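Long-range contacts in lipolytic enzyme, g-d-s-l (Clostridium thermocellum, PDB 2W47), which contains a family 6 carbohydrate-binding module, a small all-beta sandwich domain modelled here with a calcium ion and a glycan: residues 43-48 and 107-112; 54-59 and 101-106; 34-39 and 116-121. One frame throughout, in Å; residues are numbered along the deposited sequence. Where two conformers were deposited one is given.

Contact 1: residues 43-48 and 107-112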
loop_
_atom_site.group_PDB
_atom_site.type_symbol
_atom_site.label_atom_id
_atom_site.label_comp_id
_atom_site.label_asym_id
_atom_site.label_seq_id
_atom_site.Cartn_x
_atom_site.Cartn_y
_atom_site.Cartn_z
ATOM N N GLU A 43 -1.829 3.518 6.680
ATOM C CA GLU A 43 -1.589 4.902 6.313
ATOM C C GLU A 43 -0.140 5.254 6.558
ATOM O O GLU A 43 0.405 4.952 7.617
ATOM C CB GLU A 43 -2.494 5.803 7.140
ATOM C CG GLU A 43 -2.360 7.271 6.847
ATOM C CD GLU A 43 -3.402 8.060 7.585
ATOM O OE1 GLU A 43 -4.564 8.085 7.128
ATOM O OE2 GLU A 43 -3.062 8.677 8.626
ATOM N N TRP A 44 0.477 5.906 5.581
ATOM C CA TRP A 44 1.824 6.410 5.754
ATOM C C TRP A 44 1.878 7.906 5.529
ATOM O O TRP A 44 1.137 8.458 4.706
ATOM C CB TRP A 44 2.776 5.762 4.755
ATOM C CG TRP A 44 3.248 4.385 5.077
ATOM C CD1 TRP A 44 4.252 4.035 5.935
ATOM C CD2 TRP A 44 2.791 3.172 4.476
ATOM N NE1 TRP A 44 4.434 2.674 5.919
ATOM C CE2 TRP A 44 3.551 2.120 5.030
ATOM C CE3 TRP A 44 1.806 2.871 3.525
ATOM C CZ2 TRP A 44 3.366 0.796 4.666
ATOM C CZ3 TRP A 44 1.621 1.548 3.167
ATOM C CH2 TRP A 44 2.397 0.528 3.740
ATOM N N ASN A 45 2.778 8.550 6.268
ATOM C CA ASN A 45 3.148 9.931 6.020
ATOM C C ASN A 45 4.331 9.957 5.064
ATOM O O ASN A 45 5.460 9.633 5.431
ATOM C CB ASN A 45 3.475 10.626 7.341
ATOM C CG ASN A 45 2.245 10.888 8.168
ATOM O OD1 ASN A 45 1.257 11.426 7.675
ATOM N ND2 ASN A 45 2.305 10.522 9.448
ATOM N N VAL A 46 4.044 10.311 3.816
ATOM C CA VAL A 46 5.010 10.200 2.729
ATOM C C VAL A 46 5.532 11.575 2.345
ATOM O O VAL A 46 4.758 12.491 2.079
ATOM C CB VAL A 46 4.366 9.487 1.512
ATOM C CG1 VAL A 46 5.286 9.510 0.283
ATOM C CG2 VAL A 46 4.048 8.049 1.874
ATOM N N ASN A 47 6.858 11.695 2.348
ATOM C CA ASN A 47 7.514 12.930 1.948
ATOM C C ASN A 47 7.646 13.029 0.433
ATOM O O ASN A 47 8.003 12.057 -0.228
ATOM C CB ASN A 47 8.902 13.008 2.590
ATOM C CG ASN A 47 9.700 14.211 2.119
ATOM O OD1 ASN A 47 10.700 14.074 1.417
ATOM N ND2 ASN A 47 9.254 15.391 2.502
ATOM N N ALA A 48 7.352 14.207 -0.099
ATOM C CA ALA A 48 7.661 14.517 -1.494
ATOM C C ALA A 48 8.634 15.695 -1.495
ATOM O O ALA A 48 8.275 16.789 -1.048
ATOM C CB ALA A 48 6.391 14.852 -2.271
ATOM N N ASN A 107 4.727 16.701 3.360
ATOM C CA ASN A 107 4.031 15.485 3.732
ATOM C C ASN A 107 2.756 15.265 2.948
ATOM O O ASN A 107 2.032 16.206 2.613
ATOM C CB ASN A 107 3.691 15.469 5.216
ATOM C CG ASN A 107 3.288 14.098 5.676
ATOM O OD1 ASN A 107 4.070 13.161 5.583
ATOM N ND2 ASN A 107 2.053 13.965 6.160
ATOM N N ASN A 108 2.505 13.990 2.669
ATOM C CA ASN A 108 1.292 13.529 2.027
ATOM C C ASN A 108 0.785 12.328 2.801
ATOM O O ASN A 108 1.538 11.404 3.084
ATOM C CB ASN A 108 1.561 13.145 0.574
ATOM C CG ASN A 108 2.035 14.319 -0.252
ATOM O OD1 ASN A 108 1.241 14.962 -0.933
ATOM N ND2 ASN A 108 3.332 14.612 -0.176
ATOM N N VAL A 109 -0.486 12.366 3.160
ATOM C CA VAL A 109 -1.081 11.294 3.946
ATOM C C VAL A 109 -1.663 10.260 2.980
ATOM O O VAL A 109 -2.644 10.540 2.300
ATOM C CB VAL A 109 -2.173 11.844 4.892
ATOM C CG1 VAL A 109 -2.694 10.741 5.784
ATOM C CG2 VAL A 109 -1.640 13.007 5.751
ATOM N N ILE A 110 -1.033 9.091 2.902
ATOM C CA ILE A 110 -1.434 8.080 1.929
ATOM C C ILE A 110 -2.060 6.882 2.638
ATOM O O ILE A 110 -1.415 6.254 3.470
ATOM C CB ILE A 110 -0.240 7.662 1.044
ATOM C CG1 ILE A 110 0.378 8.913 0.373
ATOM C CG2 ILE A 110 -0.680 6.600 0.013
ATOM C CD1 ILE A 110 1.355 8.667 -0.767
ATOM N N ARG A 111 -3.328 6.610 2.331
ATOM C CA ARG A 111 -4.072 5.542 2.986
ATOM C C ARG A 111 -4.623 4.537 1.979
ATOM O O ARG A 111 -5.134 4.912 0.914
ATOM C CB ARG A 111 -5.213 6.115 3.848
ATOM C CG ARG A 111 -5.981 5.052 4.642
ATOM C CD ARG A 111 -7.188 5.628 5.341
ATOM N NE ARG A 111 -6.811 6.580 6.379
ATOM C CZ ARG A 111 -7.664 7.069 7.271
ATOM N NH1 ARG A 111 -8.940 6.686 7.254
ATOM N NH2 ARG A 111 -7.229 7.929 8.185
ATOM N N ALA A 112 -4.522 3.261 2.345
ATOM C CA ALA A 112 -5.108 2.157 1.579
ATOM C C ALA A 112 -6.122 1.450 2.469
ATOM O O ALA A 112 -5.747 0.838 3.468
ATOM C CB ALA A 112 -4.024 1.203 1.118
#
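V46 and I110 meet on the buried face of an antiparallel strand pair in the five-stranded sheet of a beta-sandwich, the jelly-roll fold of family 6 carbohydrate-binding modules. CG2 of V46 lies 3.8 Å from CD1 of I110. Both reach the second sheet, V46 at L126 and V128, I110 at L56. W44, on the same face, packs against F58, V123 and L126 and hands its NE1 proton to Q8 O. Backbone bonds run both ways between W44 and I110 and between V46 and N108; V46 N reaches N108 O at 2.8 Å. N108 brings an amide into this interior: its OD1 accepts from N104 N, and its ND2 has a weak bond of 3.4 Å to V46 O.

The other face, with E43, N45, N107, V109 and R111, is more open to solvent. N107 ND2 hydrogen-bonds N45 OD1 at 3.1 Å, from above the carbonyl plane, the two amides turned 58° apart. E43, extended beyond CG (chi2 173°), crosses V109 obliquely, and its CD lies 3.3 Å from V109 CG1. R111, which also makes a cation-pi contact with Y41, bends at chi3 and takes OE1 of E43 side-on: NE at 2.8 Å comes from the anti side and NH2 at 2.9 Å from the syn side, both tilted to the same side of the carboxylate plane, 28° out of it.

Contact 2: residues 54-59 and 101-106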
loop_
_atom_site.group_PDB
_atom_site.type_symbol
_atom_site.label_atom_id
_atom_site.label_comp_id
_atom_site.label_asym_id
_atom_site.label_seq_id
_atom_site.Cartn_x
_atom_site.Cartn_y
_atom_site.Cartn_z
ATOM N N TYR A 54 4.382 10.874 -8.575
ATOM C CA TYR A 54 5.171 9.839 -7.913
ATOM C C TYR A 54 4.524 8.494 -8.121
ATOM O O TYR A 54 3.301 8.380 -8.099
ATOM C CB TYR A 54 5.285 10.108 -6.407
ATOM C CG TYR A 54 6.178 11.278 -6.082
ATOM C CD1 TYR A 54 7.481 11.079 -5.650
ATOM C CD2 TYR A 54 5.716 12.583 -6.215
ATOM C CE1 TYR A 54 8.317 12.162 -5.367
ATOM C CE2 TYR A 54 6.537 13.668 -5.929
ATOM C CZ TYR A 54 7.834 13.446 -5.505
ATOM O OH TYR A 54 8.660 14.524 -5.220
ATOM N N ALA A 55 5.356 7.478 -8.303
ATOM C CA ALA A 55 4.892 6.099 -8.252
ATOM C C ALA A 55 4.747 5.684 -6.792
ATOM O O ALA A 55 5.628 5.956 -5.970
ATOM C CB ALA A 55 5.857 5.187 -8.974
ATOM N N LEU A 56 3.611 5.059 -6.498
ATOM C CA LEU A 56 3.318 4.478 -5.193
ATOM C C LEU A 56 3.132 2.995 -5.443
ATOM O O LEU A 56 2.143 2.586 -6.047
ATOM C CB LEU A 56 2.026 5.076 -4.619
ATOM C CG LEU A 56 1.883 6.603 -4.642
ATOM C CD1 LEU A 56 0.525 7.028 -4.093
ATOM C CD2 LEU A 56 3.012 7.244 -3.859
ATOM N N ILE A 57 4.103 2.202 -5.007
ATOM C CA ILE A 57 4.093 0.768 -5.253
ATOM C C ILE A 57 3.972 0.011 -3.935
ATOM O O ILE A 57 4.809 0.156 -3.044
ATOM C CB ILE A 57 5.354 0.304 -6.018
ATOM C CG1 ILE A 57 5.434 0.987 -7.393
ATOM C CG2 ILE A 57 5.364 -1.213 -6.160
ATOM C CD1 ILE A 57 6.627 0.536 -8.253
ATOM N N PHE A 58 2.924 -0.796 -3.818
ATOM C CA PHE A 58 2.745 -1.666 -2.658
ATOM C C PHE A 58 3.321 -3.030 -2.990
ATOM O O PHE A 58 2.974 -3.619 -4.015
ATOM C CB PHE A 58 1.257 -1.833 -2.335
ATOM C CG PHE A 58 0.555 -0.550 -2.004
ATOM C CD1 PHE A 58 0.468 -0.105 -0.687
ATOM C CD2 PHE A 58 -0.042 0.211 -3.007
ATOM C CE1 PHE A 58 -0.197 1.083 -0.378
ATOM C CE2 PHE A 58 -0.705 1.396 -2.709
ATOM C CZ PHE A 58 -0.790 1.836 -1.392
ATOM N N ARG A 59 4.208 -3.535 -2.144
ATOM C CA ARG A 59 4.614 -4.926 -2.244
ATOM C C ARG A 59 3.667 -5.715 -1.355
ATOM O O ARG A 59 3.535 -5.416 -0.178
ATOM C CB ARG A 59 6.070 -5.107 -1.826
ATOM C CG ARG A 59 6.581 -6.534 -1.988
ATOM C CD ARG A 59 8.090 -6.623 -1.838
ATOM N NE ARG A 59 8.610 -7.942 -2.211
ATOM C CZ ARG A 59 8.864 -8.931 -1.356
ATOM N NH1 ARG A 59 9.343 -10.089 -1.799
ATOM N NH2 ARG A 59 8.637 -8.777 -0.057
ATOM N N ALA A 101 0.518 9.004 -8.660
ATOM C CA ALA A 101 -0.308 10.027 -8.034
ATOM C C ALA A 101 0.459 11.319 -7.891
ATOM O O ALA A 101 1.680 11.310 -7.735
ATOM C CB ALA A 101 -0.775 9.549 -6.660
ATOM N N ASN A 102 -0.274 12.428 -7.942
ATOM C CA ASN A 102 0.318 13.729 -7.691
ATOM C C ASN A 102 0.438 13.962 -6.194
ATOM O O ASN A 102 -0.535 13.794 -5.452
ATOM C CB ASN A 102 -0.500 14.841 -8.349
ATOM C CG ASN A 102 -0.333 14.877 -9.860
ATOM O OD1 ASN A 102 -1.270 15.202 -10.589
ATOM N ND2 ASN A 102 0.862 14.543 -10.337
ATOM N N LEU A 103 1.642 14.318 -5.760
ATOM C CA LEU A 103 1.919 14.622 -4.357
ATOM C C LEU A 103 2.343 16.078 -4.224
ATOM O O LEU A 103 2.883 16.661 -5.169
ATOM C CB LEU A 103 3.027 13.717 -3.801
ATOM C CG LEU A 103 2.827 12.194 -3.851
ATOM C CD1 LEU A 103 3.974 11.506 -3.127
ATOM C CD2 LEU A 103 1.479 11.772 -3.271
ATOM N N ASN A 104 2.099 16.657 -3.050
ATOM C CA ASN A 104 2.523 18.025 -2.740
ATOM C C ASN A 104 3.872 18.018 -2.043
ATOM O O ASN A 104 4.180 17.092 -1.299
ATOM C CB ASN A 104 1.505 18.703 -1.818
ATOM C CG ASN A 104 0.087 18.620 -2.337
ATOM O OD1 ASN A 104 -0.221 19.092 -3.431
ATOM N ND2 ASN A 104 -0.799 18.040 -1.535
ATOM N N GLN A 105 4.677 19.059 -2.256
ATOM C CA GLN A 105 5.933 19.184 -1.523
ATOM C C GLN A 105 5.661 19.084 -0.025
ATOM O O GLN A 105 4.745 19.732 0.494
ATOM C CB GLN A 105 6.647 20.505 -1.848
ATOM C CG GLN A 105 8.047 20.594 -1.244
ATOM C CD GLN A 105 8.817 21.830 -1.677
ATOM O OE1 GLN A 105 9.821 21.727 -2.384
ATOM N NE2 GLN A 105 8.358 22.998 -1.248
ATOM N N GLY A 106 6.458 18.266 0.654
ATOM C CA GLY A 106 6.273 18.028 2.074
ATOM C C GLY A 106 5.528 16.731 2.303
ATOM O O GLY A 106 5.674 15.775 1.543
#
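L103 and Y54 form the apolar centre, their side chains crossing at about a right angle. CD1 of L103 lies 3.7 Å from Y54 CG and equally near CD2, approaching the ring obliquely, while L103 CB comes to 3.8 Å from Y54 CD2 and so follows the same side of the tyrosine. Beside this pair, L56 has CD1 anti to CA (chi2 178°), which brings that methyl to 3.8 Å from A101 CB. Its other methyl, CD2, makes a slacker contact of 4.4 Å with L103 CD1. The cluster is closed from the facing sheet: A48 lies against both Y54 and L103, and I110 against both L56 and L103.

Outward from the side chains, Y54 and A101 form an antiparallel hydrogen-bonded pair. Y54 N reaches A101 O at 2.9 Å, and A101 N returns a bond to Y54 O at 2.9 Å. A101 O also lies at the edge of the tyrosine ring, near its plane. The pairing goes on beyond A101 through I99, bonded to L56, and A97, bonded to F58. At the polar rim the phenol OH of Y54 binds S50 O, and Q105 N binds S51 OG. G106 has a positive phi of 99°. Here the edge strand 95-103 leaves the four-stranded sheet, and through 104-106 the chain passes to strand 106-114 of the other sheet, a beta-arch connection between the two layers of a jelly-roll sandwich.

Contact 3: residues 34-39 and 116-121. With CA (calcium ion), chain C; AQA (4-deoxy-beta-L-threo-hex-4-enopyranuronic acid), chain B.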
loop_
_atom_site.group_PDB
_atom_site.type_symbol
_atom_site.label_atom_id
_atom_site.label_comp_id
_atom_site.label_asym_id
_atom_site.label_seq_id
_atom_site.Cartn_x
_atom_site.Cartn_y
_atom_site.Cartn_z
ATOM N N TYR A 34 -4.231 -7.283 7.371
ATOM C CA TYR A 34 -5.510 -6.641 7.647
ATOM C C TYR A 34 -6.433 -7.598 8.384
ATOM O O TYR A 34 -6.420 -8.797 8.119
ATOM C CB TYR A 34 -6.191 -6.272 6.329
ATOM C CG TYR A 34 -5.669 -5.038 5.620
ATOM C CD1 TYR A 34 -4.452 -5.049 4.947
ATOM C CD2 TYR A 34 -6.435 -3.878 5.565
ATOM C CE1 TYR A 34 -3.991 -3.931 4.266
ATOM C CE2 TYR A 34 -5.988 -2.747 4.883
ATOM C CZ TYR A 34 -4.759 -2.781 4.245
ATOM O OH TYR A 34 -4.279 -1.684 3.564
ATOM N N HIS A 35 -7.265 -7.086 9.290
ATOM C CA HIS A 35 -8.394 -7.885 9.770
ATOM C C HIS A 35 -9.235 -8.294 8.570
ATOM O O HIS A 35 -9.364 -7.533 7.603
ATOM C CB HIS A 35 -9.278 -7.075 10.716
ATOM C CG HIS A 35 -8.677 -6.815 12.061
ATOM N ND1 HIS A 35 -7.396 -7.194 12.404
ATOM C CD2 HIS A 35 -9.186 -6.182 13.144
ATOM C CE1 HIS A 35 -7.149 -6.822 13.649
ATOM N NE2 HIS A 35 -8.217 -6.196 14.115
ATOM N N ASN A 36 -9.810 -9.489 8.632
ATOM C CA ASN A 36 -10.657 -9.945 7.544
ATOM C C ASN A 36 -12.064 -9.384 7.677
ATOM O O ASN A 36 -13.017 -10.047 8.116
ATOM C CB ASN A 36 -10.571 -11.465 7.390
ATOM C CG ASN A 36 -9.203 -11.908 6.859
ATOM O OD1 ASN A 36 -8.164 -11.328 7.207
ATOM N ND2 ASN A 36 -9.197 -12.913 6.004
ATOM N N GLU A 37 -12.154 -8.105 7.334
ATOM C CA GLU A 37 -13.380 -7.327 7.427
ATOM C C GLU A 37 -13.265 -6.084 6.556
ATOM O O GLU A 37 -12.166 -5.701 6.139
ATOM C CB GLU A 37 -13.668 -6.943 8.884
ATOM C CG GLU A 37 -12.656 -5.977 9.498
ATOM C CD GLU A 37 -12.903 -5.719 10.971
ATOM O OE1 GLU A 37 -12.854 -6.680 11.767
ATOM O OE2 GLU A 37 -13.137 -4.549 11.328
ATOM N N VAL A 38 -14.401 -5.456 6.274
ATOM C CA VAL A 38 -14.412 -4.192 5.554
ATOM C C VAL A 38 -13.750 -3.103 6.401
ATOM O O VAL A 38 -13.951 -3.042 7.620
ATOM C CB VAL A 38 -15.868 -3.755 5.203
ATOM C CG1 VAL A 38 -15.916 -2.347 4.605
ATOM C CG2 VAL A 38 -16.513 -4.748 4.253
ATOM N N GLY A 39 -12.942 -2.255 5.766
ATOM C CA GLY A 39 -12.589 -0.977 6.382
ATOM C C GLY A 39 -11.279 -0.852 7.127
ATOM O O GLY A 39 -10.942 0.245 7.566
ATOM N N ALA A 116 -13.584 -4.858 0.635
ATOM C CA ALA A 116 -14.419 -6.057 0.723
ATOM C C ALA A 116 -14.221 -6.795 2.039
ATOM O O ALA A 116 -13.315 -6.475 2.809
ATOM C CB ALA A 116 -14.183 -6.966 -0.493
ATOM N N SER A 117 -15.069 -7.789 2.279
ATOM C CA SER A 117 -15.212 -8.377 3.607
ATOM C C SER A 117 -14.081 -9.300 4.031
ATOM O O SER A 117 -13.990 -9.659 5.206
ATOM C CB SER A 117 -16.556 -9.107 3.720
ATOM O OG SER A 117 -17.614 -8.208 3.465
ATOM N N ASP A 118 -13.222 -9.692 3.095
ATOM C CA ASP A 118 -12.056 -10.490 3.462
ATOM C C ASP A 118 -10.852 -9.597 3.770
ATOM O O ASP A 118 -9.766 -10.102 4.041
ATOM C CB ASP A 118 -11.709 -11.505 2.367
ATOM C CG ASP A 118 -11.125 -12.800 2.918
ATOM O OD1 ASP A 118 -11.286 -13.091 4.125
ATOM O OD2 ASP A 118 -10.508 -13.532 2.120
ATOM N N GLY A 119 -11.056 -8.282 3.760
ATOM C CA GLY A 119 -9.998 -7.326 4.097
ATOM C C GLY A 119 -9.021 -7.057 2.973
ATOM O O GLY A 119 -9.282 -7.381 1.806
ATOM N N GLY A 120 -7.895 -6.440 3.325
ATOM C CA GLY A 120 -6.880 -6.094 2.342
ATOM C C GLY A 120 -5.862 -7.204 2.187
ATOM O O GLY A 120 -5.848 -8.150 2.985
ATOM N N PRO A 121 -4.985 -7.088 1.178
ATOM C CA PRO A 121 -3.890 -8.036 1.029
ATOM C C PRO A 121 -2.911 -7.848 2.185
ATOM O O PRO A 121 -2.955 -6.828 2.887
ATOM C CB PRO A 121 -3.219 -7.583 -0.273
ATOM C CG PRO A 121 -3.474 -6.112 -0.321
ATOM C CD PRO A 121 -4.893 -5.995 0.191
HETATM CA CA CA C . -5.838 -10.444 6.555
HETATM O O6A AQA B . -6.725 -14.187 4.862
HETATM C C6 AQA B . -5.706 -13.575 5.287
HETATM O O6B AQA B . -5.638 -12.320 5.319
HETATM C C5 AQA B . -4.659 -14.286 5.711
HETATM O O5 AQA B . -4.775 -15.736 5.623
HETATM C C4 AQA B . -3.538 -13.683 6.169
HETATM C C3 AQA B . -2.458 -14.497 6.854
HETATM O O3 AQA B . -1.181 -13.848 6.784
HETATM C C2 AQA B . -2.393 -15.854 6.165
HETATM O O2 AQA B . -1.410 -16.693 6.774
HETATM C C1 AQA B . -3.757 -16.535 6.237
HETATM O O HOH W 1 -4.300 -9.008 5.087
HETATM O O HOH W 2 -14.827 -11.234 6.916
HETATM O O HOH W 3 -7.343 -9.363 5.157
HETATM O O HOH W 4 -6.207 -12.191 8.099
#
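N36 lies alongside D118, pointing the same way, and divides its amide between the protein, a metal and a sugar. Its CB is 3.7 Å from D118 O. With chi1 at -70°, CG stays beside the backbone N and sits 3.4 Å from D118 O. OD1 turns to the calcium ion at 2.6 Å. ND2 gives one bond to D118 OD1, 2.8 Å away and met from above a carboxylate whose plane stands 87° from the amide, and a straighter one (170°) to O6A of 4-deoxy-beta-L-threo-hex-4-enopyranuronic acid (AQA) at 3.0 Å. D118 OD2 has its own salt bridge to R68, which also binds AQA.

Both segments are loops at one end of the beta-sandwich, where this family 6 module carries its calcium and glycan site. Y34 O is a second calcium ligand at 2.3 Å; AQA O6B, N33 OD1 and three waters complete the shell. Two of these waters tie the metal to the 116-121 loop: one accepts from Y34 N and donates to G120 O, the other donates to D118 O and G120 O. That loop makes a type I turn from A116 to G119, closed by G119 N to A116 O. G119 CA lies 3.6 Å from H35 O in a CA-H...O contact. G120 CA sits over one face of the Y34 ring, displaced toward the rim, in a CH-pi contact 3.8 Å from the centroid.

In the fold
Contacts 1 and 2 are neighbours, their centres 8 Å apart, and they touch where A48 N probably bonds to G106 O at 2.8 Å. Their strand pairs lie in the two facing sheets, and the chain links them twice: strand 41-48 is followed by 52-61, and 95-103 by 106-114. Contact 3, with the calcium ion and glycan, is remote: its centre is about 21 Å from that of contact 1 and 23 Å from that of contact 2. A probable hydrogen bond from Y34 OH to A112 O, 2.9 Å, joins it to contact 1, whereas contact 2 is about 6 Å away at nearest atoms. Along the sequence, contact 2 nests inside contact 1, and contact 1 inside contact 3.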